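Local coordinates for protein peptidoglycan D,D-transpeptidase FtsI (Yersinia pestis, PDB 6SYN) that probably cross-links peptidoglycan as a class B penicillin-binding protein, a periplasmic D,D-transpeptidase that binds beta-lactam antibiotics at its active site, at residues A[219-223]-A[241-245]; A[260-264]-A[404-409]; A[341-347]-A[366-372]. All blocks are in the same frame, centred on the assembly; numbering follows the deposited sequence.

All three contacts belong to the transpeptidase region. Contacts 1 and 3 are neighbours, with centres 13 Å apart, and meet through the main chain: Ala243 O lies 3.1 Å from Leu371 N and Ile244 O 3.0 Å from Ser342 N, both probable hydrogen bonds. Contact 2 is more remote, its centre 30 Å from that of contact 1 and 23 Å from that of contact 3; its nearest atoms come no closer than about 21 Å and about 10 Å respectively. In contact 3, segment 366-372 begins two residues after pocket residue Tyr364, and the Leu366 side chain is about 11 Å from the bound penicillin-derived ligand CB9. Contact 2 involves the far end of the helix that starts at pocket residue Lys255.

Contact 1. Residues A[219-223]-A[241-245]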
ATOM      1  N   ALA A 219      -4.231   8.073  -0.927  1.00  9.84           N
ATOM      2  CA  ALA A 219      -3.263   7.623   0.097  1.00  9.87           C
ATOM      3  C   ALA A 219      -2.676   6.267  -0.303  1.00  9.99           C
ATOM      4  O   ALA A 219      -3.433   5.423  -0.807  1.00  9.98           O
ATOM      5  CB  ALA A 219      -3.938   7.568   1.442  1.00  9.81           C
ATOM      6  N   MET A 220      -1.374   6.082  -0.071  1.00 10.23           N
ATOM      7  CA  MET A 220      -0.629   4.825  -0.337  1.00 10.48           C
ATOM      8  C   MET A 220       0.552   4.736   0.639  1.00 10.48           C
ATOM      9  O   MET A 220       1.597   5.371   0.374  1.00 10.59           O
ATOM     10  CB  MET A 220      -0.122   4.805  -1.782  1.00 10.84           C
ATOM     11  CG  MET A 220       0.466   3.477  -2.212  1.00 11.12           C
ATOM     12  SD  MET A 220       1.297   3.622  -3.810  1.00 11.62           S
ATOM     13  CE  MET A 220       0.032   2.982  -4.904  1.00 11.60           C
ATOM     14  N   ALA A 221       0.388   3.982   1.730  1.00 10.32           N
ATOM     15  CA  ALA A 221       1.360   3.893   2.841  1.00 10.20           C
ATOM     16  C   ALA A 221       1.788   2.441   3.067  1.00 10.17           C
ATOM     17  O   ALA A 221       1.020   1.521   2.735  1.00 10.05           O
ATOM     18  CB  ALA A 221       0.766   4.487   4.091  1.00 10.19           C
ATOM     19  N   ASN A 222       2.996   2.268   3.604  1.00 10.32           N
ATOM     20  CA  ASN A 222       3.602   0.959   3.958  1.00 10.36           C
ATOM     21  C   ASN A 222       4.295   1.096   5.313  1.00 10.47           C
ATOM     22  O   ASN A 222       4.872   2.165   5.590  1.00 10.43           O
ATOM     23  CB  ASN A 222       4.614   0.484   2.915  1.00 10.34           C
ATOM     24  CG  ASN A 222       4.097   0.590   1.496  1.00 10.41           C
ATOM     25  OD1 ASN A 222       3.311  -0.249   1.055  1.00 10.35           O
ATOM     26  ND2 ASN A 222       4.534   1.614   0.777  1.00 10.21           N
ATOM     27  N   SER A 223       4.215   0.051   6.127  1.00 10.68           N
ATOM     28  CA  SER A 223       5.032  -0.128   7.349  1.00 10.91           C
ATOM     29  C   SER A 223       5.707  -1.491   7.255  1.00 11.18           C
ATOM     30  O   SER A 223       5.027  -2.478   6.988  1.00 11.16           O
ATOM     31  CB  SER A 223       4.189   0.002   8.584  1.00 10.89           C
ATOM     32  OG  SER A 223       4.984  -0.131   9.753  1.00 10.79           O
ATOM     33  N   ASN A 241       8.253  -0.003  -2.605  1.00 20.35           N
ATOM     34  CA  ASN A 241       6.835   0.328  -2.320  1.00 19.21           C
ATOM     35  C   ASN A 241       6.028  -0.972  -2.373  1.00 18.67           C
ATOM     36  O   ASN A 241       5.656  -1.387  -3.492  1.00 19.02           O
ATOM     37  CB  ASN A 241       6.332   1.379  -3.313  1.00 19.03           C
ATOM     38  CG  ASN A 241       4.930   1.873  -3.027  1.00 18.78           C
ATOM     39  OD1 ASN A 241       4.234   1.331  -2.173  1.00 18.62           O
ATOM     40  ND2 ASN A 241       4.510   2.904  -3.744  1.00 18.31           N
ATOM     41  N   ARG A 242       5.782  -1.595  -1.216  1.00 17.82           N
ATOM     42  CA  ARG A 242       5.101  -2.917  -1.115  1.00 17.35           C
ATOM     43  C   ARG A 242       3.730  -2.878  -1.809  1.00 16.47           C
ATOM     44  O   ARG A 242       3.325  -3.920  -2.332  1.00 16.25           O
ATOM     45  CB  ARG A 242       4.963  -3.343   0.348  1.00 17.88           C
ATOM     46  CG  ARG A 242       6.271  -3.778   0.995  1.00 18.41           C
ATOM     47  CD  ARG A 242       6.076  -4.308   2.404  1.00 18.61           C
ATOM     48  NE  ARG A 242       7.253  -4.989   2.941  1.00 19.02           N
ATOM     49  CZ  ARG A 242       7.365  -6.304   3.136  1.00 19.08           C
ATOM     50  NH1 ARG A 242       6.368  -7.124   2.839  1.00 19.30           N
ATOM     51  NH2 ARG A 242       8.482  -6.798   3.641  1.00 19.03           N
ATOM     52  N   ALA A 243       3.063  -1.720  -1.842  1.00 15.83           N
ATOM     53  CA  ALA A 243       1.709  -1.536  -2.421  1.00 15.70           C
ATOM     54  C   ALA A 243       1.696  -1.871  -3.921  1.00 15.32           C
ATOM     55  O   ALA A 243       0.617  -2.255  -4.420  1.00 14.62           O
ATOM     56  CB  ALA A 243       1.224  -0.129  -2.174  1.00 15.91           C
ATOM     57  N   ILE A 244       2.840  -1.736  -4.608  1.00 15.11           N
ATOM     58  CA  ILE A 244       2.979  -2.044  -6.064  1.00 15.04           C
ATOM     59  C   ILE A 244       3.932  -3.231  -6.300  1.00 15.20           C
ATOM     60  O   ILE A 244       3.985  -3.687  -7.462  1.00 15.29           O
ATOM     61  CB  ILE A 244       3.407  -0.795  -6.872  1.00 14.88           C
ATOM     62  CG1 ILE A 244       4.673  -0.124  -6.329  1.00 14.76           C
ATOM     63  CG2 ILE A 244       2.251   0.188  -6.974  1.00 14.74           C
ATOM     64  CD1 ILE A 244       5.381   0.760  -7.338  1.00 14.64           C
ATOM     65  N   THR A 245       4.649  -3.738  -5.287  1.00 15.01           N
ATOM     66  CA  THR A 245       5.664  -4.811  -5.501  1.00 14.96           C
ATOM     67  C   THR A 245       5.274  -6.104  -4.770  1.00 14.53           C
ATOM     68  O   THR A 245       5.428  -7.177  -5.380  1.00 14.63           O
ATOM     69  CB  THR A 245       7.088  -4.351  -5.154  1.00 15.15           C
ATOM     70  OG1 THR A 245       7.208  -4.237  -3.736  1.00 15.59           O
ATOM     71  CG2 THR A 245       7.464  -3.039  -5.807  1.00 15.09           C
TER
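The extended strand 219-223 meets segment 241-245, a short helix 242-245 with Asn241 as N-cap, through alternate side chains: Met220 and Asn222 point toward it, whereas Ala221 and Ser223 point away. Met220 is stretched out in t for both chi1 and chi2, so that it reaches along the turn, and chi3 near -99° swings CE out of line. Its CG packs on Ala243 CB at 3.7 Å, and its CE ends 4.1 Å from CG2 of Ile244, whose chi1 is p. Met220 SD also receives a weak hydrogen bond from Asn241 ND2 at 3.3 Å.

Asn222, with chi1 in m, presents its amide to the start of the helix. Its ND2 donates to Asn241 OD1 at 3.0 Å, while its OD1 accepts a weak, bent bond from Ala243 N at 3.3 Å. Asn241 has chi1 in t, and its OD1 takes a capping bond from Ala243 N, also 3.3 Å long. One asparagine thus caps the turn and the other braces the cap, and both side-chain oxygens converge on the same backbone NH. Arg242 packs its CB 3.6 Å from Asn222 OD1, but its guanidinium forms a salt bridge with Asp246.

The whole contact is buried. Strand 217-223 is the outermost strand at one end of the five-stranded antiparallel sheet and pairs with strand 204-211, whose Thr206 and Val208 touch Ala243. Helix 183-199 covers the face bearing Ala219, Ala221 and Ser223, while helix 121-124 joins helix 242-245 over Met220 and Asn222.

Contact 2. Residues A[260-264]-A[404-409]; sequences MTALQ and FPEPLV
A Met-aromatic contact joins the last turn of helix 255-264 to the start of helix 406-416. Residues 260-264 are helical; Phe404 is extended (phi/psi -132/145), Pro405 takes the N-cap position, and 406-409 form the first helical turn. Met260 and Val409 are the closest backbone pair, CA to CA 6.7 Å. Met260 (m, t, t) places SD 5.3 Å from the centroid of the Phe404 ring, 16° off its normal, and CE 3.8 Å from Val409 CG1. Helix 255-264 begins at pocket residue Lys255, in an SxxK motif as in penicillin-binding transpeptidases, so this packing lies away from the pocket. Phe404 (chi1 -96°, between wells; chi2 69°) sets CE2 3.8 Å from Met260 CB and turns its edge to Met260 O, 3.7 Å from CE2. Leu408 (t, t) brings CD2 to 3.6 Å from Met260 O and 4.0 Å from Met260 CB. At the exposed side Gln264, chi1 t, sets NE2 3.7 Å from Phe404 CZ and OE1 3.7 Å from Pro405 CD, without hydrogen bonds.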
ATOM      1  N   MET A 260     -21.434 -11.701  -7.235  1.00 11.96           N
ATOM      2  CA  MET A 260     -21.839 -10.895  -8.417  1.00 12.27           C
ATOM      3  C   MET A 260     -22.006 -11.815  -9.634  1.00 11.99           C
ATOM      4  O   MET A 260     -23.076 -11.767 -10.267  1.00 12.06           O
ATOM      5  CB  MET A 260     -20.811  -9.797  -8.719  1.00 12.65           C
ATOM      6  CG  MET A 260     -20.909  -8.612  -7.767  1.00 12.94           C
ATOM      7  SD  MET A 260     -19.488  -7.494  -7.848  1.00 13.39           S
ATOM      8  CE  MET A 260     -19.889  -6.363  -6.520  1.00 13.37           C
ATOM      9  N   THR A 261     -21.002 -12.636  -9.934  1.00 11.76           N
ATOM     10  CA  THR A 261     -21.005 -13.566 -11.094  1.00 11.74           C
ATOM     11  C   THR A 261     -22.231 -14.485 -11.004  1.00 11.57           C
ATOM     12  O   THR A 261     -22.956 -14.596 -12.004  1.00 11.37           O
ATOM     13  CB  THR A 261     -19.693 -14.359 -11.167  1.00 11.77           C
ATOM     14  OG1 THR A 261     -18.617 -13.427 -11.073  1.00 11.89           O
ATOM     15  CG2 THR A 261     -19.549 -15.154 -12.446  1.00 11.76           C
ATOM     16  N   ALA A 262     -22.445 -15.113  -9.845  1.00 11.63           N
ATOM     17  CA  ALA A 262     -23.501 -16.125  -9.604  1.00 11.66           C
ATOM     18  C   ALA A 262     -24.888 -15.500  -9.796  1.00 11.68           C
ATOM     19  O   ALA A 262     -25.766 -16.180 -10.354  1.00 11.60           O
ATOM     20  CB  ALA A 262     -23.341 -16.717  -8.225  1.00 11.67           C
ATOM     21  N   LEU A 263     -25.078 -14.256  -9.350  1.00 11.85           N
ATOM     22  CA  LEU A 263     -26.334 -13.488  -9.566  1.00 12.22           C
ATOM     23  C   LEU A 263     -26.568 -13.302 -11.074  1.00 12.62           C
ATOM     24  O   LEU A 263     -27.665 -13.665 -11.543  1.00 12.75           O
ATOM     25  CB  LEU A 263     -26.250 -12.148  -8.823  1.00 12.13           C
ATOM     26  CG  LEU A 263     -26.324 -12.232  -7.297  1.00 11.98           C
ATOM     27  CD1 LEU A 263     -26.018 -10.890  -6.652  1.00 11.92           C
ATOM     28  CD2 LEU A 263     -27.684 -12.724  -6.841  1.00 12.10           C
ATOM     29  N   GLN A 264     -25.570 -12.798 -11.811  1.00 13.10           N
ATOM     30  CA  GLN A 264     -25.664 -12.543 -13.277  1.00 13.56           C
ATOM     31  C   GLN A 264     -25.952 -13.846 -14.029  1.00 13.72           C
ATOM     32  O   GLN A 264     -26.761 -13.807 -14.967  1.00 14.18           O
ATOM     33  CB  GLN A 264     -24.377 -11.933 -13.830  1.00 13.86           C
ATOM     34  CG  GLN A 264     -24.452 -11.644 -15.322  1.00 14.05           C
ATOM     35  CD  GLN A 264     -23.606 -10.457 -15.706  1.00 14.40           C
ATOM     36  OE1 GLN A 264     -24.092  -9.331 -15.798  1.00 14.81           O
ATOM     37  NE2 GLN A 264     -22.322 -10.702 -15.918  1.00 14.73           N
ATOM     38  N   PHE A 404     -19.984  -4.397 -14.807  1.00 17.71           N
ATOM     39  CA  PHE A 404     -21.230  -4.999 -14.261  1.00 18.07           C
ATOM     40  C   PHE A 404     -22.335  -3.949 -14.211  1.00 17.67           C
ATOM     41  O   PHE A 404     -22.066  -2.782 -13.932  1.00 17.99           O
ATOM     42  CB  PHE A 404     -20.993  -5.613 -12.878  1.00 18.60           C
ATOM     43  CG  PHE A 404     -20.707  -7.092 -12.908  1.00 18.94           C
ATOM     44  CD1 PHE A 404     -19.523  -7.576 -13.440  1.00 18.97           C
ATOM     45  CD2 PHE A 404     -21.632  -8.003 -12.421  1.00 19.28           C
ATOM     46  CE1 PHE A 404     -19.267  -8.939 -13.477  1.00 19.31           C
ATOM     47  CE2 PHE A 404     -21.373  -9.366 -12.453  1.00 19.26           C
ATOM     48  CZ  PHE A 404     -20.191  -9.832 -12.980  1.00 19.11           C
ATOM     49  N   PRO A 405     -23.605  -4.347 -14.453  1.00 17.35           N
ATOM     50  CA  PRO A 405     -24.747  -3.435 -14.354  1.00 17.25           C
ATOM     51  C   PRO A 405     -24.941  -2.896 -12.925  1.00 17.21           C
ATOM     52  O   PRO A 405     -24.839  -3.673 -11.991  1.00 16.86           O
ATOM     53  CB  PRO A 405     -25.957  -4.294 -14.764  1.00 17.20           C
ATOM     54  CG  PRO A 405     -25.371  -5.515 -15.448  1.00 17.16           C
ATOM     55  CD  PRO A 405     -24.014  -5.715 -14.812  1.00 17.31           C
ATOM     56  N   GLU A 406     -25.235  -1.598 -12.796  1.00 17.17           N
ATOM     57  CA  GLU A 406     -25.219  -0.843 -11.511  1.00 17.62           C
ATOM     58  C   GLU A 406     -26.054  -1.544 -10.436  1.00 17.42           C
ATOM     59  O   GLU A 406     -25.579  -1.695  -9.312  1.00 16.85           O
ATOM     60  CB  GLU A 406     -25.690   0.598 -11.730  1.00 17.98           C
ATOM     61  CG  GLU A 406     -26.000   1.343 -10.447  1.00 18.57           C
ATOM     62  CD  GLU A 406     -26.429   2.784 -10.659  1.00 19.62           C
ATOM     63  OE1 GLU A 406     -25.917   3.665  -9.931  1.00 20.16           O
ATOM     64  OE2 GLU A 406     -27.291   3.020 -11.536  1.00 20.27           O
ATOM     65  N   PRO A 407     -27.312  -1.976 -10.705  1.00 17.74           N
ATOM     66  CA  PRO A 407     -28.191  -2.479  -9.642  1.00 17.66           C
ATOM     67  C   PRO A 407     -27.740  -3.848  -9.104  1.00 17.20           C
ATOM     68  O   PRO A 407     -28.004  -4.147  -7.944  1.00 16.92           O
ATOM     69  CB  PRO A 407     -29.586  -2.573 -10.292  1.00 17.58           C
ATOM     70  CG  PRO A 407     -29.439  -1.925 -11.666  1.00 17.74           C
ATOM     71  CD  PRO A 407     -27.969  -2.022 -12.023  1.00 17.79           C
ATOM     72  N   LEU A 408     -27.076  -4.629  -9.962  1.00 16.63           N
ATOM     73  CA  LEU A 408     -26.419  -5.922  -9.630  1.00 16.34           C
ATOM     74  C   LEU A 408     -25.340  -5.679  -8.568  1.00 16.13           C
ATOM     75  O   LEU A 408     -25.326  -6.429  -7.569  1.00 16.36           O
ATOM     76  CB  LEU A 408     -25.828  -6.511 -10.916  1.00 16.39           C
ATOM     77  CG  LEU A 408     -25.548  -8.010 -10.897  1.00 16.56           C
ATOM     78  CD1 LEU A 408     -25.501  -8.575 -12.308  1.00 16.45           C
ATOM     79  CD2 LEU A 408     -24.256  -8.315 -10.154  1.00 16.87           C
ATOM     80  N   VAL A 409     -24.491  -4.661  -8.763  1.00 15.45           N
ATOM     81  CA  VAL A 409     -23.338  -4.337  -7.867  1.00 15.30           C
ATOM     82  C   VAL A 409     -23.877  -3.738  -6.555  1.00 15.52           C
ATOM     83  O   VAL A 409     -23.319  -4.069  -5.480  1.00 15.30           O
ATOM     84  CB  VAL A 409     -22.325  -3.395  -8.558  1.00 14.94           C
ATOM     85  CG1 VAL A 409     -21.163  -3.017  -7.651  1.00 14.74           C
ATOM     86  CG2 VAL A 409     -21.794  -3.980  -9.857  1.00 14.92           C
TER

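Contact 3. Residues A[341-347]-A[366-372]; sequences ESSGLYP and LMVTPLQ
Leu366 (chi1 p, chi2 t) forms the apolar centre: its CD1 meets the edge of the Tyr346 ring, 4.0 Å from CE1, and its CB lies 4.1 Å from Pro347 CD. These three side chains pack on Phe360 of helix 354-360, where the loop between helices 319-327 and 354-360 joins the start of helix 370-381. Tyr346 (chi1 t) bonds through OH to Val322 O. At the surface, Leu345 CD1 packs 3.8 Å from Met367 SD, both residues with chi1 in m.

The extended residues 345-346 and 366-368 lie antiparallel side by side, CA to CA 4.9 Å for Gly344-Val368 and Leu345-Met367 and 5.0 Å for Tyr346-Leu366. Met367 N donates to Leu345 O at 2.8 Å, nearly straight; the return bond, Leu345 N to Met367 O, is 3.0 Å and weak. Gly344 (phi/psi 64/-173) brings its CA to 3.3 Å from Met367 O.

Farther out, Ser342 OG accepts from Gly344 N (3.0 Å) in an ST turn. Thr369 and Gln372 form a capping box: Gln372 N donates to Thr369 OG1 (3.0 Å) and Thr369 N to Gln372 OE1 (3.1 Å). Gln372 NE2 bonds weakly to Ser343 O (3.2 Å), besides Lys332 O. A water donates to Ser342 O (2.9 Å) and hydrogen-bonds to Thr369 OG1 (3.2 Å). The direct bonds all use main-chain N or O of 341-347 and so depend on its backbone path, with glycine needed at Gly344, where a CB would clash.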
ATOM      1  N   GLU A 341       6.730  -1.768 -10.396  1.00 13.05           N
ATOM      2  CA  GLU A 341       5.249  -1.881 -10.401  1.00 13.10           C
ATOM      3  C   GLU A 341       4.845  -3.174 -11.115  1.00 13.03           C
ATOM      4  O   GLU A 341       5.051  -3.254 -12.335  1.00 12.93           O
ATOM      5  CB  GLU A 341       4.613  -0.667 -11.073  1.00 13.08           C
ATOM      6  CG  GLU A 341       3.098  -0.672 -11.001  1.00 13.12           C
ATOM      7  CD  GLU A 341       2.456   0.638 -11.419  1.00 13.15           C
ATOM      8  OE1 GLU A 341       1.223   0.656 -11.615  1.00 13.22           O
ATOM      9  OE2 GLU A 341       3.195   1.635 -11.554  1.00 12.95           O
ATOM     10  N   SER A 342       4.273  -4.126 -10.369  1.00 13.07           N
ATOM     11  CA  SER A 342       3.900  -5.485 -10.836  1.00 13.24           C
ATOM     12  C   SER A 342       2.406  -5.568 -11.179  1.00 13.31           C
ATOM     13  O   SER A 342       1.593  -4.831 -10.567  1.00 13.10           O
ATOM     14  CB  SER A 342       4.261  -6.519  -9.805  1.00 13.50           C
ATOM     15  OG  SER A 342       3.849  -7.813 -10.224  1.00 13.90           O
ATOM     16  N   SER A 343       2.073  -6.463 -12.115  1.00 13.31           N
ATOM     17  CA  SER A 343       0.690  -6.822 -12.528  1.00 13.27           C
ATOM     18  C   SER A 343       0.316  -8.192 -11.952  1.00 13.26           C
ATOM     19  O   SER A 343      -0.740  -8.723 -12.347  1.00 13.28           O
ATOM     20  CB  SER A 343       0.561  -6.807 -14.029  1.00 13.25           C
ATOM     21  OG  SER A 343       1.134  -7.973 -14.598  1.00 13.38           O
ATOM     22  N   GLY A 344       1.167  -8.747 -11.081  1.00 13.31           N
ATOM     23  CA  GLY A 344       0.918 -10.008 -10.358  1.00 13.56           C
ATOM     24  C   GLY A 344       0.821 -11.203 -11.293  1.00 13.76           C
ATOM     25  O   GLY A 344       1.091 -11.033 -12.503  1.00 13.60           O
ATOM     26  N   LEU A 345       0.444 -12.365 -10.745  1.00 14.04           N
ATOM     27  CA  LEU A 345       0.253 -13.645 -11.482  1.00 14.57           C
ATOM     28  C   LEU A 345      -1.245 -13.963 -11.548  1.00 14.75           C
ATOM     29  O   LEU A 345      -1.893 -14.014 -10.487  1.00 14.50           O
ATOM     30  CB  LEU A 345       1.004 -14.782 -10.783  1.00 14.77           C
ATOM     31  CG  LEU A 345       2.336 -14.411 -10.133  1.00 14.99           C
ATOM     32  CD1 LEU A 345       2.855 -15.566  -9.290  1.00 15.13           C
ATOM     33  CD2 LEU A 345       3.358 -13.998 -11.182  1.00 14.89           C
ATOM     34  N   TYR A 346      -1.753 -14.197 -12.756  1.00 15.26           N
ATOM     35  CA  TYR A 346      -3.185 -14.449 -13.031  1.00 15.79           C
ATOM     36  C   TYR A 346      -3.328 -15.586 -14.038  1.00 16.44           C
ATOM     37  O   TYR A 346      -2.744 -15.521 -15.115  1.00 16.47           O
ATOM     38  CB  TYR A 346      -3.831 -13.168 -13.546  1.00 15.91           C
ATOM     39  CG  TYR A 346      -5.327 -13.272 -13.619  1.00 16.12           C
ATOM     40  CD1 TYR A 346      -6.098 -13.151 -12.476  1.00 16.03           C
ATOM     41  CD2 TYR A 346      -5.960 -13.569 -14.815  1.00 16.25           C
ATOM     42  CE1 TYR A 346      -7.474 -13.282 -12.526  1.00 16.17           C
ATOM     43  CE2 TYR A 346      -7.335 -13.703 -14.881  1.00 16.35           C
ATOM     44  CZ  TYR A 346      -8.093 -13.551 -13.733  1.00 16.28           C
ATOM     45  OH  TYR A 346      -9.447 -13.672 -13.798  1.00 16.50           O
ATOM     46  N   PRO A 347      -4.129 -16.636 -13.735  1.00 17.38           N
ATOM     47  CA  PRO A 347      -4.195 -17.833 -14.575  1.00 18.49           C
ATOM     48  C   PRO A 347      -4.753 -17.613 -15.989  1.00 19.70           C
ATOM     49  O   PRO A 347      -5.740 -16.921 -16.152  1.00 19.85           O
ATOM     50  CB  PRO A 347      -5.116 -18.803 -13.814  1.00 17.88           C
ATOM     51  CG  PRO A 347      -5.906 -17.920 -12.883  1.00 17.80           C
ATOM     52  CD  PRO A 347      -4.999 -16.749 -12.557  1.00 17.58           C
ATOM     53  N   LEU A 366      -4.101 -17.083  -7.569  1.00  8.48           N
ATOM     54  CA  LEU A 366      -3.718 -15.804  -8.229  1.00  8.48           C
ATOM     55  C   LEU A 366      -3.011 -14.909  -7.211  1.00  8.56           C
ATOM     56  O   LEU A 366      -3.288 -15.037  -6.007  1.00  8.55           O
ATOM     57  CB  LEU A 366      -4.955 -15.107  -8.815  1.00  8.39           C
ATOM     58  CG  LEU A 366      -5.925 -14.442  -7.831  1.00  8.31           C
ATOM     59  CD1 LEU A 366      -7.030 -13.714  -8.586  1.00  8.32           C
ATOM     60  CD2 LEU A 366      -6.535 -15.442  -6.860  1.00  8.21           C
ATOM     61  N   MET A 367      -2.152 -14.019  -7.696  1.00  8.69           N
ATOM     62  CA  MET A 367      -1.360 -13.097  -6.847  1.00  8.74           C
ATOM     63  C   MET A 367      -1.537 -11.674  -7.382  1.00  8.43           C
ATOM     64  O   MET A 367      -1.407 -11.472  -8.598  1.00  8.33           O
ATOM     65  CB  MET A 367       0.109 -13.525  -6.837  1.00  9.06           C
ATOM     66  CG  MET A 367       0.274 -14.980  -6.426  1.00  9.31           C
ATOM     67  SD  MET A 367       1.868 -15.344  -5.649  1.00  9.75           S
ATOM     68  CE  MET A 367       1.341 -16.382  -4.287  1.00  9.73           C
ATOM     69  N   VAL A 368      -1.882 -10.747  -6.489  1.00  8.25           N
ATOM     70  CA  VAL A 368      -2.353  -9.371  -6.817  1.00  8.13           C
ATOM     71  C   VAL A 368      -1.604  -8.396  -5.910  1.00  8.08           C
ATOM     72  O   VAL A 368      -1.268  -8.797  -4.772  1.00  7.96           O
ATOM     73  CB  VAL A 368      -3.880  -9.256  -6.637  1.00  8.07           C
ATOM     74  CG1 VAL A 368      -4.618 -10.404  -7.321  1.00  8.04           C
ATOM     75  CG2 VAL A 368      -4.272  -9.175  -5.169  1.00  8.05           C
ATOM     76  N   THR A 369      -1.342  -7.176  -6.388  1.00  8.04           N
ATOM     77  CA  THR A 369      -0.777  -6.084  -5.550  1.00  8.01           C
ATOM     78  C   THR A 369      -1.909  -5.530  -4.689  1.00  7.93           C
ATOM     79  O   THR A 369      -3.080  -5.655  -5.050  1.00  8.02           O
ATOM     80  CB  THR A 369      -0.081  -4.995  -6.378  1.00  8.04           C
ATOM     81  OG1 THR A 369      -1.060  -4.315  -7.166  1.00  8.08           O
ATOM     82  CG2 THR A 369       1.011  -5.537  -7.273  1.00  8.05           C
ATOM     83  N   PRO A 370      -1.608  -4.985  -3.490  1.00  7.81           N
ATOM     84  CA  PRO A 370      -2.589  -4.202  -2.733  1.00  7.71           C
ATOM     85  C   PRO A 370      -3.280  -3.118  -3.576  1.00  7.59           C
ATOM     86  O   PRO A 370      -4.485  -2.964  -3.452  1.00  7.62           O
ATOM     87  CB  PRO A 370      -1.725  -3.603  -1.617  1.00  7.77           C
ATOM     88  CG  PRO A 370      -0.697  -4.685  -1.362  1.00  7.82           C
ATOM     89  CD  PRO A 370      -0.356  -5.194  -2.748  1.00  7.80           C
ATOM     90  N   LEU A 371      -2.522  -2.425  -4.432  1.00  7.42           N
ATOM     91  CA  LEU A 371      -3.056  -1.386  -5.353  1.00  7.30           C
ATOM     92  C   LEU A 371      -4.096  -2.013  -6.293  1.00  7.16           C
ATOM     93  O   LEU A 371      -5.143  -1.361  -6.540  1.00  7.16           O
ATOM     94  CB  LEU A 371      -1.910  -0.739  -6.139  1.00  7.33           C
ATOM     95  CG  LEU A 371      -2.345   0.322  -7.152  1.00  7.44           C
ATOM     96  CD1 LEU A 371      -3.139   1.436  -6.478  1.00  7.46           C
ATOM     97  CD2 LEU A 371      -1.154   0.895  -7.905  1.00  7.43           C
ATOM     98  N   GLN A 372      -3.831  -3.226  -6.792  1.00  6.90           N
ATOM     99  CA  GLN A 372      -4.751  -3.954  -7.704  1.00  6.80           C
ATOM    100  C   GLN A 372      -6.067  -4.226  -6.970  1.00  6.77           C
ATOM    101  O   GLN A 372      -7.140  -4.059  -7.590  1.00  6.63           O
ATOM    102  CB  GLN A 372      -4.109  -5.243  -8.213  1.00  6.73           C
ATOM    103  CG  GLN A 372      -3.289  -5.050  -9.479  1.00  6.67           C
ATOM    104  CD  GLN A 372      -2.796  -6.367 -10.022  1.00  6.59           C
ATOM    105  OE1 GLN A 372      -2.344  -7.227  -9.272  1.00  6.57           O
ATOM    106  NE2 GLN A 372      -2.888  -6.530 -11.334  1.00  6.45           N
TER
HETATM  107  O   HOH W   1       0.667  -2.498  -9.086  1.00 17.15           O